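PDB 5L37: MSM0273 from Mycobacterium smegmatis, which forms a pentameric component of the RMM bacterial microcompartment shell and probably closes the vertices of that polyhedral shell. Local coordinates for residues F24-V29 with G33-A38; S56-W61 with P67-L72. All blocks are in the same frame, centred on the assembly; numbering follows the deposited sequence.

Contact 1. Residues F24-V29 with G33-A38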
loop_
_atom_site.group_PDB
_atom_site.type_symbol
_atom_site.label_atom_id
_atom_site.label_comp_id
_atom_site.label_asym_id
_atom_site.label_seq_id
_atom_site.Cartn_x
_atom_site.Cartn_y
_atom_site.Cartn_z
ATOM N N PHE C 24 -9.651 -6.948 -17.671
ATOM C CA PHE C 24 -10.017 -6.260 -16.426
ATOM C C PHE C 24 -11.269 -6.952 -15.864
ATOM O O PHE C 24 -12.319 -6.907 -16.484
ATOM C CB PHE C 24 -10.336 -4.779 -16.662
ATOM C CG PHE C 24 -9.167 -3.951 -17.102
ATOM C CD1 PHE C 24 -8.066 -3.779 -16.271
ATOM C CD2 PHE C 24 -9.220 -3.258 -18.290
ATOM C CE1 PHE C 24 -6.974 -2.960 -16.671
ATOM C CE2 PHE C 24 -8.142 -2.440 -18.686
ATOM C CZ PHE C 24 -7.035 -2.311 -17.888
ATOM N N LEU C 25 -11.180 -7.540 -14.682
ATOM C CA LEU C 25 -12.347 -8.232 -14.131
ATOM C C LEU C 25 -12.804 -7.546 -12.866
ATOM O O LEU C 25 -11.985 -7.152 -12.011
ATOM C CB LEU C 25 -12.013 -9.715 -13.828
ATOM C CG LEU C 25 -11.542 -10.572 -15.047
ATOM C CD1 LEU C 25 -11.309 -12.034 -14.589
ATOM C CD2 LEU C 25 -12.520 -10.515 -16.213
ATOM N N GLU C 26 -14.110 -7.396 -12.737
ATOM C CA GLU C 26 -14.647 -6.959 -11.460
ATOM C C GLU C 26 -14.666 -8.180 -10.522
ATOM O O GLU C 26 -15.042 -9.269 -10.943
ATOM C CB GLU C 26 -16.049 -6.376 -11.610
ATOM C CG GLU C 26 -16.559 -5.802 -10.284
ATOM C CD GLU C 26 -17.944 -5.228 -10.385
ATOM O OE1 GLU C 26 -18.911 -6.022 -10.455
ATOM O OE2 GLU C 26 -18.060 -3.983 -10.398
ATOM N N VAL C 27 -14.220 -7.989 -9.281
ATOM C CA VAL C 27 -14.195 -9.067 -8.289
ATOM C C VAL C 27 -14.806 -8.534 -7.002
ATOM O O VAL C 27 -14.813 -7.330 -6.766
ATOM C CB VAL C 27 -12.767 -9.595 -8.011
ATOM C CG1 VAL C 27 -12.115 -10.077 -9.326
ATOM C CG2 VAL C 27 -11.876 -8.524 -7.269
ATOM N N GLU C 28 -15.305 -9.442 -6.181
ATOM C CA GLU C 28 -15.848 -9.108 -4.885
ATOM C C GLU C 28 -15.040 -9.861 -3.839
ATOM O O GLU C 28 -14.893 -11.091 -3.911
ATOM C CB GLU C 28 -17.318 -9.485 -4.816
ATOM C CG GLU C 28 -17.923 -9.262 -3.473
ATOM C CD GLU C 28 -19.420 -9.422 -3.485
ATOM O OE1 GLU C 28 -20.009 -9.737 -4.546
ATOM O OE2 GLU C 28 -20.006 -9.259 -2.401
ATOM N N VAL C 29 -14.494 -9.123 -2.892
ATOM C CA VAL C 29 -13.628 -9.720 -1.888
ATOM C C VAL C 29 -14.463 -10.534 -0.913
ATOM O O VAL C 29 -15.504 -10.077 -0.435
ATOM C CB VAL C 29 -12.808 -8.628 -1.136
ATOM C CG1 VAL C 29 -11.922 -9.269 -0.079
ATOM C CG2 VAL C 29 -11.944 -7.872 -2.104
ATOM N N GLY C 33 -17.100 -8.140 1.070
ATOM C CA GLY C 33 -18.026 -7.741 0.023
ATOM C C GLY C 33 -17.498 -6.554 -0.778
ATOM O O GLY C 33 -18.149 -6.097 -1.716
ATOM N N SER C 34 -16.308 -6.060 -0.442
ATOM C CA SER C 34 -15.744 -4.942 -1.198
ATOM C C SER C 34 -15.497 -5.309 -2.629
ATOM O O SER C 34 -15.073 -6.413 -2.912
ATOM C CB SER C 34 -14.432 -4.442 -0.598
ATOM O OG SER C 34 -14.671 -3.862 0.666
ATOM N N ARG C 35 -15.695 -4.347 -3.528
ATOM C CA ARG C 35 -15.395 -4.629 -4.913
ATOM C C ARG C 35 -14.158 -3.889 -5.389
ATOM O O ARG C 35 -13.816 -2.809 -4.890
ATOM C CB ARG C 35 -16.591 -4.290 -5.795
ATOM C CG ARG C 35 -17.735 -5.264 -5.512
ATOM C CD ARG C 35 -18.876 -5.214 -6.493
ATOM N NE ARG C 35 -19.787 -6.314 -6.168
ATOM C CZ ARG C 35 -20.599 -6.907 -7.037
ATOM N NH1 ARG C 35 -20.581 -6.546 -8.313
ATOM N NH2 ARG C 35 -21.387 -7.901 -6.644
ATOM N N MET C 36 -13.475 -4.508 -6.342
ATOM C CA MET C 36 -12.367 -3.854 -7.034
ATOM C C MET C 36 -12.218 -4.458 -8.418
ATOM O O MET C 36 -12.916 -5.417 -8.785
ATOM C CB MET C 36 -11.036 -3.984 -6.259
ATOM C CG MET C 36 -10.388 -5.331 -6.418
ATOM S SD MET C 36 -8.837 -5.536 -5.450
ATOM C CE MET C 36 -9.542 -5.630 -3.838
ATOM N N ILE C 37 -11.351 -3.853 -9.218
ATOM C CA ILE C 37 -11.028 -4.356 -10.542
ATOM C C ILE C 37 -9.632 -4.937 -10.510
ATOM O O ILE C 37 -8.656 -4.256 -10.125
ATOM C CB ILE C 37 -11.129 -3.229 -11.655
ATOM C CG1 ILE C 37 -12.508 -2.518 -11.608
ATOM C CG2 ILE C 37 -10.773 -3.817 -13.054
ATOM C CD1 ILE C 37 -13.700 -3.422 -11.619
ATOM N N ALA C 38 -9.536 -6.204 -10.923
ATOM C CA ALA C 38 -8.259 -6.886 -10.952
ATOM C C ALA C 38 -7.908 -7.286 -12.352
ATOM O O ALA C 38 -8.802 -7.635 -13.143
ATOM C CB ALA C 38 -8.281 -8.152 -10.037
#

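Contact 2. Residues S56-W61 with P67-L72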
loop_
_atom_site.group_PDB
_atom_site.type_symbol
_atom_site.label_atom_id
_atom_site.label_comp_id
_atom_site.label_asym_id
_atom_site.label_seq_id
_atom_site.Cartn_x
_atom_site.Cartn_y
_atom_site.Cartn_z
ATOM N N SER C 56 2.460 -2.848 -6.085
ATOM C CA SER C 56 3.452 -2.858 -7.141
ATOM C C SER C 56 3.844 -4.286 -7.528
ATOM O O SER C 56 4.323 -4.480 -8.657
ATOM C CB SER C 56 4.678 -2.035 -6.763
ATOM O OG SER C 56 5.297 -2.605 -5.657
ATOM N N VAL C 57 3.619 -5.272 -6.657
ATOM C CA VAL C 57 3.977 -6.642 -7.045
ATOM C C VAL C 57 3.079 -7.146 -8.185
ATOM O O VAL C 57 3.497 -8.032 -8.943
ATOM C CB VAL C 57 3.926 -7.644 -5.854
ATOM C CG1 VAL C 57 4.780 -7.115 -4.668
ATOM C CG2 VAL C 57 2.502 -7.964 -5.427
ATOM N N ALA C 58 1.886 -6.575 -8.333
ATOM C CA ALA C 58 1.032 -6.947 -9.481
ATOM C C ALA C 58 1.646 -6.511 -10.809
ATOM O O ALA C 58 1.745 -7.285 -11.749
ATOM C CB ALA C 58 -0.376 -6.335 -9.307
ATOM N N SER C 59 2.239 -5.327 -10.827
ATOM C CA SER C 59 2.867 -4.797 -12.026
ATOM C C SER C 59 4.215 -5.501 -12.278
ATOM O O SER C 59 4.592 -5.784 -13.430
ATOM C CB SER C 59 3.055 -3.271 -11.831
ATOM O OG SER C 59 3.894 -2.676 -12.803
ATOM N N SER C 60 4.974 -5.764 -11.221
ATOM C CA SER C 60 6.320 -6.267 -11.446
ATOM C C SER C 60 6.343 -7.712 -11.963
ATOM O O SER C 60 7.401 -8.188 -12.376
ATOM C CB SER C 60 7.176 -6.115 -10.170
ATOM O OG SER C 60 6.712 -6.924 -9.100
ATOM N N TRP C 61 5.201 -8.395 -11.944
ATOM C CA TRP C 61 5.121 -9.758 -12.518
ATOM C C TRP C 61 5.376 -9.747 -14.020
ATOM O O TRP C 61 5.929 -10.707 -14.598
ATOM C CB TRP C 61 3.747 -10.402 -12.235
ATOM C CG TRP C 61 3.613 -11.814 -12.787
ATOM C CD1 TRP C 61 4.087 -12.977 -12.212
ATOM C CD2 TRP C 61 2.987 -12.203 -14.020
ATOM N NE1 TRP C 61 3.804 -14.064 -13.024
ATOM C CE2 TRP C 61 3.107 -13.620 -14.130
ATOM C CE3 TRP C 61 2.329 -11.505 -15.043
ATOM C CZ2 TRP C 61 2.605 -14.339 -15.207
ATOM C CZ3 TRP C 61 1.818 -12.234 -16.123
ATOM C CH2 TRP C 61 1.972 -13.636 -16.196
ATOM N N PRO C 67 3.668 -2.269 -16.195
ATOM C CA PRO C 67 2.334 -1.728 -16.503
ATOM C C PRO C 67 1.660 -1.077 -15.311
ATOM O O PRO C 67 1.945 -1.421 -14.148
ATOM C CB PRO C 67 1.536 -2.939 -16.928
ATOM C CG PRO C 67 2.189 -4.114 -16.212
ATOM C CD PRO C 67 3.674 -3.739 -16.148
ATOM N N PRO C 68 0.714 -0.185 -15.590
ATOM C CA PRO C 68 0.042 0.562 -14.527
ATOM C C PRO C 68 -1.111 -0.249 -13.916
ATOM O O PRO C 68 -2.294 0.120 -14.003
ATOM C CB PRO C 68 -0.451 1.813 -15.259
ATOM C CG PRO C 68 -0.812 1.278 -16.643
ATOM C CD PRO C 68 0.230 0.184 -16.948
ATOM N N ILE C 69 -0.730 -1.368 -13.283
ATOM C CA ILE C 69 -1.666 -2.359 -12.760
ATOM C C ILE C 69 -1.346 -2.568 -11.288
ATOM O O ILE C 69 -0.172 -2.872 -10.954
ATOM C CB ILE C 69 -1.488 -3.699 -13.546
ATOM C CG1 ILE C 69 -1.882 -3.482 -15.008
ATOM C CG2 ILE C 69 -2.266 -4.844 -12.899
ATOM C CD1 ILE C 69 -3.323 -3.124 -15.163
ATOM N N ASP C 70 -2.358 -2.438 -10.417
ATOM C CA ASP C 70 -2.143 -2.568 -8.959
ATOM C C ASP C 70 -2.967 -3.738 -8.336
ATOM O O ASP C 70 -3.118 -3.819 -7.115
ATOM C CB ASP C 70 -2.489 -1.223 -8.271
ATOM C CG ASP C 70 -3.997 -0.867 -8.360
ATOM O OD1 ASP C 70 -4.749 -1.704 -8.875
ATOM O OD2 ASP C 70 -4.403 0.213 -7.870
ATOM N N ALA C 71 -3.485 -4.642 -9.172
ATOM C CA ALA C 71 -4.205 -5.832 -8.671
ATOM C C ALA C 71 -4.179 -6.898 -9.740
ATOM O O ALA C 71 -4.459 -6.590 -10.903
ATOM C CB ALA C 71 -5.660 -5.466 -8.317
ATOM N N LEU C 72 -3.766 -8.102 -9.369
ATOM C CA LEU C 72 -3.537 -9.195 -10.330
ATOM C C LEU C 72 -4.077 -10.465 -9.737
ATOM O O LEU C 72 -3.767 -10.809 -8.611
ATOM C CB LEU C 72 -2.035 -9.363 -10.627
ATOM C CG LEU C 72 -1.636 -10.507 -11.565
ATOM C CD1 LEU C 72 -2.188 -10.275 -13.013
ATOM C CD2 LEU C 72 -0.117 -10.576 -11.576
#

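Contact 1. Residues F24-V29 with G33-A38
Glu26 and Glu28 both send CG anti to the backbone N and stay extended beyond it, while Arg35, with CG beside its own N (chi1 -68°), runs straight as far as NE; the guanidinium therefore arrives between the two carboxylates. Glu26 OE1 meets Arg35 NH1 at 2.8 Å, near the guanidinium plane and at its edge, with the two flat groups turned 76° apart. The other terminal nitrogen, Arg35 NH2, lies 3.1 Å from Glu28 OE1. Both salt bridges are bent at hydrogen, so as hydrogen bonds they are weak, and the attraction is probably largely one of charge. Thr7 gives Glu26 OE1 a second partner, which should help to fix that carboxylate.

Beneath these charges the backbones pair in antiparallel register. Leu25 N to Ala38 O, 2.8 Å, is almost straight, and Val27 N reaches Met36 O at 2.9 Å. Ile37 shares the charged face with Glu26 and Arg35, and its CD1 lies 3.8 Å from Glu26 CB.

The other face is apolar. Met36 CG sits between its backbone N and carbonyl carbon (chi1 78°) and touches Val27 CG2 at 3.6 Å; the chain then bends so that Met36 CE packs on Val29 CG2 at 3.7 Å. Val27 and Ala38 also rest on Ile52 of strand 49-54, which places this face inside the barrel. Near the turn, Gly33 N bonds to Val29 O at 2.9 Å. The whole is a beta hairpin, part of the OB-like barrel of the EutN/CcmL family.

Contact 2. Residues S56-W61 with P67-L72
Ala58, Ser59 and Leu72 bury the most surface here, and each carries a different part of the contact. Ala58 points its methyl at the bend where residues 69-72 enter the last strand: CB lies 3.5 Å from Ala71 N and 3.7 Å from Leu72 CB, with Ile69 CG2 farther off at 4.3 Å. The approach is close enough to cover backbone as well as side chains; Ala71 N and Ala58 O are both buried without a hydrogen-bonding partner in the model.

Ser59 supplies the polar link. Its OG stands anti to the backbone N (chi1 168°), which brings it to the proline-rich segment, where it donates to Pro67 O at 2.7 Å. The hydroxyl lies in the carbonyl plane, on a lone pair, with a C=O...OG angle of 140°. Ser59 CB comes within 3.4 Å of Ile69 O, and Pro67 CD lies 3.5 Å from Ser59 OG, so the serine is held against the chain on both sides of Pro68, the centre of an inverse gamma turn.

Leu72 points its CB toward the helix. From CB against Ala58 the side chain continues to CD2, which touches Trp61 CB at 3.9 Å, the two side chains crossing at about a right angle. The indole NE1 is bonded to Glu17 O of a third subunit, while both carboxylate oxygens of Asp70 bond to a second, through Met1 N and Gln54 N. This is a short helix packed against the loop that leads into the closing barrel strand, at the subunit interfaces of the EutN/CcmL pentamer.

Overall arrangement
Contact 1 is partly buried, with an apolar face turned inward and a charged one bearing the salt-bridge network; contact 2 is buried, with seven of its eight touching residues enclosed. Their centres lie about 15 Å apart, and they follow one another along the chain. Contact 1 pairs neighbouring strands by regular backbone bonds, whereas contact 2 joins a helix to a loop and strand start through methyl packing and a single hydroxyl bond. They meet where Ala71 CB lies 4.0 Å from Ala38 CA, at the junction of strands 35-40 and 71-76. Both reach the second subunit, and contact 2 also a third.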